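Local coordinates for pheromone response PrgU-like domain-containing protein (Enterococcus faecalis, PDB 2GMQ) that is of unknown function but is a plasmid-encoded, PrgU-like protein of the PUA clan, probably connected with the enterococcal pheromone response, at residues 32-37 with 97-102; 62-67 with 75-80. One frame throughout, in Å; residues are numbered along the deposited sequence. Where two conformers were deposited one is given.

Interaction 1 of 2, residues 32-37 with 97-102; sequences GKLVKV and FFIKTP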
loop_
_atom_site.group_PDB
_atom_site.type_symbol
_atom_site.label_atom_id
_atom_site.label_comp_id
_atom_site.label_asym_id
_atom_site.label_seq_id
_atom_site.Cartn_x
_atom_site.Cartn_y
_atom_site.Cartn_z
ATOM N N GLY A 32 13.368 3.498 -19.282
ATOM C CA GLY A 32 13.609 2.892 -20.615
ATOM C C GLY A 32 13.013 1.516 -20.650
ATOM O O GLY A 32 11.878 1.276 -20.165
ATOM N N LYS A 33 13.798 0.617 -21.232
ATOM C CA LYS A 33 13.424 -0.794 -21.436
ATOM C C LYS A 33 13.312 -1.564 -20.075
ATOM O O LYS A 33 14.158 -1.393 -19.143
ATOM C CB LYS A 33 14.582 -1.460 -22.182
ATOM C CG LYS A 33 14.286 -2.825 -22.735
ATOM C CD LYS A 33 15.423 -3.305 -23.605
ATOM C CE LYS A 33 15.067 -4.639 -24.378
ATOM N NZ LYS A 33 14.782 -5.816 -23.516
ATOM N N LEU A 34 12.360 -2.483 -19.992
ATOM C CA LEU A 34 12.270 -3.348 -18.829
ATOM C C LEU A 34 13.367 -4.466 -18.948
ATOM O O LEU A 34 13.370 -5.241 -19.924
ATOM C CB LEU A 34 10.874 -3.965 -18.751
ATOM C CG LEU A 34 10.652 -4.978 -17.537
ATOM C CD1 LEU A 34 11.001 -4.280 -16.187
ATOM C CD2 LEU A 34 9.217 -5.471 -17.516
ATOM N N VAL A 35 14.274 -4.516 -17.984
ATOM C CA VAL A 35 15.467 -5.361 -18.144
ATOM C C VAL A 35 15.173 -6.659 -17.365
ATOM O O VAL A 35 15.425 -7.771 -17.852
ATOM C CB VAL A 35 16.729 -4.633 -17.558
ATOM C CG1 VAL A 35 17.931 -5.630 -17.413
ATOM C CG2 VAL A 35 17.127 -3.434 -18.440
ATOM N N LYS A 36 14.686 -6.492 -16.137
ATOM C CA LYS A 36 14.448 -7.687 -15.329
ATOM C C LYS A 36 13.392 -7.413 -14.238
ATOM O O LYS A 36 13.068 -6.251 -13.960
ATOM C CB LYS A 36 15.780 -8.164 -14.708
ATOM C CG LYS A 36 16.325 -7.191 -13.674
ATOM C CD LYS A 36 17.483 -7.757 -12.867
ATOM C CE LYS A 36 18.846 -7.323 -13.393
ATOM N NZ LYS A 36 19.941 -7.730 -12.338
ATOM N N VAL A 37 12.795 -8.503 -13.724
ATOM C CA VAL A 37 11.807 -8.382 -12.650
ATOM C C VAL A 37 12.291 -9.398 -11.583
ATOM O O VAL A 37 12.872 -10.491 -11.924
ATOM C CB VAL A 37 10.370 -8.753 -13.070
ATOM C CG1 VAL A 37 9.942 -7.975 -14.354
ATOM C CG2 VAL A 37 10.251 -10.215 -13.401
ATOM N N PHE A 97 13.794 -12.820 -13.353
ATOM C CA PHE A 97 13.652 -13.161 -14.806
ATOM C C PHE A 97 14.161 -11.997 -15.610
ATOM O O PHE A 97 13.908 -10.836 -15.231
ATOM C CB PHE A 97 12.193 -13.361 -15.164
ATOM C CG PHE A 97 11.604 -14.554 -14.481
ATOM C CD1 PHE A 97 11.713 -15.831 -15.070
ATOM C CD2 PHE A 97 10.904 -14.382 -13.247
ATOM C CE1 PHE A 97 11.183 -16.986 -14.448
ATOM C CE2 PHE A 97 10.359 -15.535 -12.594
ATOM C CZ PHE A 97 10.481 -16.820 -13.183
ATOM N N PHE A 98 14.817 -12.316 -16.718
ATOM C CA PHE A 98 15.332 -11.254 -17.589
ATOM C C PHE A 98 14.395 -11.171 -18.752
ATOM O O PHE A 98 14.104 -12.182 -19.399
ATOM C CB PHE A 98 16.731 -11.498 -18.053
ATOM C CG PHE A 98 17.761 -11.366 -16.913
ATOM C CD1 PHE A 98 18.528 -10.210 -16.805
ATOM C CD2 PHE A 98 17.836 -12.333 -15.942
ATOM C CE1 PHE A 98 19.457 -10.062 -15.742
ATOM C CE2 PHE A 98 18.774 -12.237 -14.834
ATOM C CZ PHE A 98 19.573 -11.092 -14.732
ATOM N N ILE A 99 13.927 -9.964 -18.987
ATOM C CA ILE A 99 12.847 -9.794 -19.966
ATOM C C ILE A 99 13.403 -9.733 -21.388
ATOM O O ILE A 99 14.207 -8.843 -21.686
ATOM C CB ILE A 99 12.018 -8.573 -19.629
ATOM C CG1 ILE A 99 11.357 -8.665 -18.226
ATOM C CG2 ILE A 99 10.862 -8.417 -20.617
ATOM C CD1 ILE A 99 10.726 -10.003 -17.972
ATOM N N LYS A 100 12.839 -10.572 -22.275
ATOM C CA LYS A 100 13.189 -10.581 -23.708
ATOM C C LYS A 100 12.283 -9.684 -24.583
ATOM O O LYS A 100 12.781 -8.936 -25.486
ATOM C CB LYS A 100 13.110 -12.046 -24.190
ATOM C CG LYS A 100 13.304 -12.170 -25.762
ATOM C CD LYS A 100 13.657 -13.532 -26.180
ATOM C CE LYS A 100 12.556 -14.505 -25.914
ATOM N NZ LYS A 100 12.884 -15.884 -26.496
ATOM N N THR A 101 10.981 -9.815 -24.391
ATOM C CA THR A 101 10.060 -8.893 -25.155
ATOM C C THR A 101 10.407 -7.433 -24.832
ATOM O O THR A 101 10.353 -6.980 -23.669
ATOM C CB THR A 101 8.657 -9.159 -24.764
ATOM O OG1 THR A 101 8.367 -10.531 -25.083
ATOM C CG2 THR A 101 7.706 -8.097 -25.456
ATOM N N PRO A 102 10.759 -6.623 -25.857
ATOM C CA PRO A 102 11.024 -5.199 -25.552
ATOM C C PRO A 102 9.777 -4.452 -25.108
ATOM O O PRO A 102 8.697 -4.533 -25.768
ATOM C CB PRO A 102 11.611 -4.647 -26.899
ATOM C CG PRO A 102 12.027 -5.881 -27.597
ATOM C CD PRO A 102 10.985 -6.905 -27.293
HETATM O O HOH W 1 12.231 -5.271 -22.340
HETATM O O HOH W 2 16.509 -8.107 -20.259
#

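Interaction 2 of 2, residues 62-67 with 75-80; sequences TTLNII and LEVYPE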
loop_
_atom_site.group_PDB
_atom_site.type_symbol
_atom_site.label_atom_id
_atom_site.label_comp_id
_atom_site.label_asym_id
_atom_site.label_seq_id
_atom_site.Cartn_x
_atom_site.Cartn_y
_atom_site.Cartn_z
ATOM N N THR A 62 9.020 -19.656 -20.164
ATOM C CA THR A 62 9.384 -18.860 -21.338
ATOM C C THR A 62 8.660 -17.487 -21.388
ATOM O O THR A 62 9.108 -16.601 -22.118
ATOM C CB THR A 62 9.050 -19.610 -22.614
ATOM O OG1 THR A 62 7.631 -19.880 -22.679
ATOM C CG2 THR A 62 9.841 -20.883 -22.651
ATOM N N THR A 63 7.554 -17.355 -20.655
ATOM C CA THR A 63 6.683 -16.199 -20.696
ATOM C C THR A 63 6.114 -15.885 -19.303
ATOM O O THR A 63 5.640 -16.803 -18.578
ATOM C CB THR A 63 5.475 -16.557 -21.599
ATOM O OG1 THR A 63 5.991 -16.942 -22.871
ATOM C CG2 THR A 63 4.583 -15.304 -21.769
ATOM N N LEU A 64 6.197 -14.614 -18.934
ATOM C CA LEU A 64 5.507 -14.128 -17.708
ATOM C C LEU A 64 4.312 -13.330 -18.182
ATOM O O LEU A 64 4.449 -12.434 -19.063
ATOM C CB LEU A 64 6.366 -13.183 -16.878
ATOM C CG LEU A 64 7.701 -13.652 -16.371
ATOM C CD1 LEU A 64 8.301 -12.605 -15.438
ATOM C CD2 LEU A 64 7.664 -15.073 -15.737
ATOM N N ASN A 65 3.142 -13.680 -17.621
ATOM C CA ASN A 65 1.909 -12.909 -17.884
ATOM C C ASN A 65 1.690 -11.946 -16.700
ATOM O O ASN A 65 1.225 -12.375 -15.613
ATOM C CB ASN A 65 0.767 -13.876 -18.083
ATOM C CG ASN A 65 -0.502 -13.229 -18.561
ATOM O OD1 ASN A 65 -0.513 -12.068 -19.006
ATOM N ND2 ASN A 65 -1.609 -13.994 -18.516
ATOM N N ILE A 66 2.032 -10.670 -16.885
ATOM C CA ILE A 66 1.947 -9.700 -15.802
ATOM C C ILE A 66 0.521 -9.230 -15.630
ATOM O O ILE A 66 -0.120 -8.811 -16.599
ATOM C CB ILE A 66 2.997 -8.490 -15.960
ATOM C CG1 ILE A 66 4.404 -9.160 -15.899
ATOM C CG2 ILE A 66 2.760 -7.487 -14.876
ATOM C CD1 ILE A 66 5.555 -8.256 -16.185
ATOM N N ILE A 67 0.022 -9.357 -14.406
ATOM C CA ILE A 67 -1.391 -9.046 -14.117
ATOM C C ILE A 67 -1.530 -7.811 -13.230
ATOM O O ILE A 67 -0.882 -7.740 -12.149
ATOM C CB ILE A 67 -2.043 -10.270 -13.233
ATOM C CG1 ILE A 67 -1.807 -11.675 -13.849
ATOM C CG2 ILE A 67 -3.541 -9.961 -13.005
ATOM C CD1 ILE A 67 -2.311 -11.600 -15.401
ATOM N N LEU A 75 4.967 -11.330 -21.541
ATOM C CA LEU A 75 6.334 -10.902 -21.896
ATOM C C LEU A 75 7.198 -12.134 -21.934
ATOM O O LEU A 75 7.153 -12.924 -20.998
ATOM C CB LEU A 75 6.925 -9.898 -20.845
ATOM C CG LEU A 75 6.176 -8.541 -20.824
ATOM C CD1 LEU A 75 6.787 -7.767 -19.583
ATOM C CD2 LEU A 75 6.210 -7.687 -22.072
ATOM N N GLU A 76 7.922 -12.342 -23.042
ATOM C CA GLU A 76 8.857 -13.470 -23.084
ATOM C C GLU A 76 10.071 -13.103 -22.238
ATOM O O GLU A 76 10.469 -11.907 -22.179
ATOM C CB GLU A 76 9.323 -13.764 -24.505
ATOM C CG GLU A 76 8.209 -13.927 -25.533
ATOM C CD GLU A 76 8.784 -14.356 -26.841
ATOM O OE1 GLU A 76 9.416 -13.506 -27.488
ATOM O OE2 GLU A 76 8.634 -15.543 -27.206
ATOM N N VAL A 77 10.635 -14.119 -21.609
ATOM C CA VAL A 77 11.884 -14.031 -20.856
ATOM C C VAL A 77 12.983 -14.778 -21.603
ATOM O O VAL A 77 12.701 -15.483 -22.582
ATOM C CB VAL A 77 11.713 -14.606 -19.408
ATOM C CG1 VAL A 77 10.510 -13.868 -18.703
ATOM C CG2 VAL A 77 11.508 -16.163 -19.466
ATOM N N TYR A 78 14.237 -14.630 -21.144
ATOM C CA TYR A 78 15.351 -15.374 -21.620
ATOM C C TYR A 78 15.481 -16.528 -20.633
ATOM O O TYR A 78 15.971 -16.300 -19.528
ATOM C CB TYR A 78 16.626 -14.516 -21.571
ATOM C CG TYR A 78 16.676 -13.343 -22.506
ATOM C CD1 TYR A 78 16.807 -13.537 -23.887
ATOM C CD2 TYR A 78 16.655 -12.025 -22.017
ATOM C CE1 TYR A 78 16.897 -12.423 -24.802
ATOM C CE2 TYR A 78 16.746 -10.904 -22.937
ATOM C CZ TYR A 78 16.876 -11.131 -24.297
ATOM O OH TYR A 78 16.978 -10.050 -25.136
ATOM N N PRO A 79 14.919 -17.725 -20.959
ATOM C CA PRO A 79 14.891 -18.763 -19.904
ATOM C C PRO A 79 16.259 -19.118 -19.339
ATOM O O PRO A 79 16.343 -19.524 -18.186
ATOM C CB PRO A 79 14.260 -20.003 -20.599
ATOM C CG PRO A 79 13.742 -19.548 -21.861
ATOM C CD PRO A 79 14.092 -18.094 -22.115
ATOM N N GLU A 80 17.307 -18.974 -20.137
ATOM C CA GLU A 80 18.636 -19.414 -19.675
ATOM C C GLU A 80 19.308 -18.414 -18.733
ATOM O O GLU A 80 20.310 -18.754 -18.104
ATOM C CB GLU A 80 19.555 -19.870 -20.842
ATOM C CG GLU A 80 18.897 -20.785 -21.897
ATOM C CD GLU A 80 18.377 -22.136 -21.367
ATOM O OE1 GLU A 80 17.228 -22.478 -21.753
ATOM O OE2 GLU A 80 19.081 -22.855 -20.589
HETATM O O HOH W 3 11.379 -16.970 -24.322
#

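Interaction 1 of 2, residues 32-37 with 97-102
Two reciprocal backbone bonds join Val37 and Phe97, Val37 N to Phe97 O at 3.0 Å and Phe97 N to Val37 O at 2.9 Å, both nearly along the C=O axes. Beyond the non-hydrogen-bonded pair Lys36–Phe98, the third bond is less regular: Ile99 N reaches Val35 O at 2.9 Å from 41° above the carbonyl plane. A water donates to the same oxygen and to Ile99 O, prolonging the pairing as the strands part.

On the Lys36–Phe98 face the two side chains run side by side. The strand pairing sets Lys36 CB over one face of the Phe98 ring, near its rim; with CG in the crowded position between N and the carbonyl carbon (chi1 67°) and a bend at chi3 (98°), the chain then follows the ring, Lys36 CE 3.7 Å from Phe98 CE1. The face carrying Val37 and Phe97 is apolar and buried. Val37 CG2 meets Phe97 CB at 4.1 Å and sits at the ring edge; Leu64 of strand 63-68 packs against both residues. Alongside, Ile99 CG1 lies 3.8 Å from Leu34 CG. Lys33, extended until its last torsion, brings NZ to a second water, which accepts its hydrogen bond at 2.9 Å and donates to Leu34 O and Thr101 O, bridging the widening gap.

Farther out, Val35 and Lys36 both bond through their backbones to Gln26 of strand 23-27. With the helix-like backbone of Val35 followed by an extended Lys36, this is consistent with a classic beta bulge. The contact thus joins the two central strands of a four-stranded antiparallel sheet, where they splay apart.

Interaction 2 of 2, residues 62-67 with 75-80
The two segments run antiparallel, with Leu64 and Leu75 as a hydrogen-bonded pair whose two N–O distances, Leu64 N to Leu75 O and Leu75 N to Leu64 O, are both 2.8 Å, and with Thr63 and Glu76 as the adjoining non-hydrogen-bonded pair. Val77 N extends the pairing to Thr62 O at 3.0 Å, but from 45° above the carbonyl plane, and a water donates to that oxygen and to Val77 O.

The side chains of Leu64 and Leu75 share the buried face. There Leu64 crosses Val77 at about a right angle, its branch point CG 3.7 Å from Val77 CG1, while Ile66 and Leu75 meet tip to tip, CD1 to CD1, at 3.6 Å. Phe97 packs against both Leu64 and Val77, closing this apolar layer from the neighbouring sheet. On the Thr63–Glu76 face, Thr63 turns its methyl CG2, anti to the backbone N, over the Leu75 backbone, 3.6 Å from Leu75 O. Thr62 OG1 finds its main partner outside the pair, in Lys14 N, and Thr62 CG2 reaches the Pro79 ring. These contacts lie at the open end of the beta hairpin formed by strands 63-68 and 71-76.

The centres of interactions 1 and 2 lie about 9 Å apart, and each belongs to a different sheet: the antiparallel four-stranded sheet for 32-37 with 97-102, the mixed three-stranded one for 62-67 with 75-80. Along the chain the hairpin is nested inside the loop that interaction 1 closes. The two contacts touch where 97-102 leaves its strand and runs beside Glu76. Probable hydrogen bonds there link Lys100 N to Glu76 O (2.7 Å) and Thr101 OG1 to Glu76 N (2.8 Å). The departing segment therefore stitches the sheets together, and apolar side chains of the two sheets meet, Leu64 on Val37 and Phe97 and Leu34 on Leu75, consistent with a shared core within the PrgU-like family region.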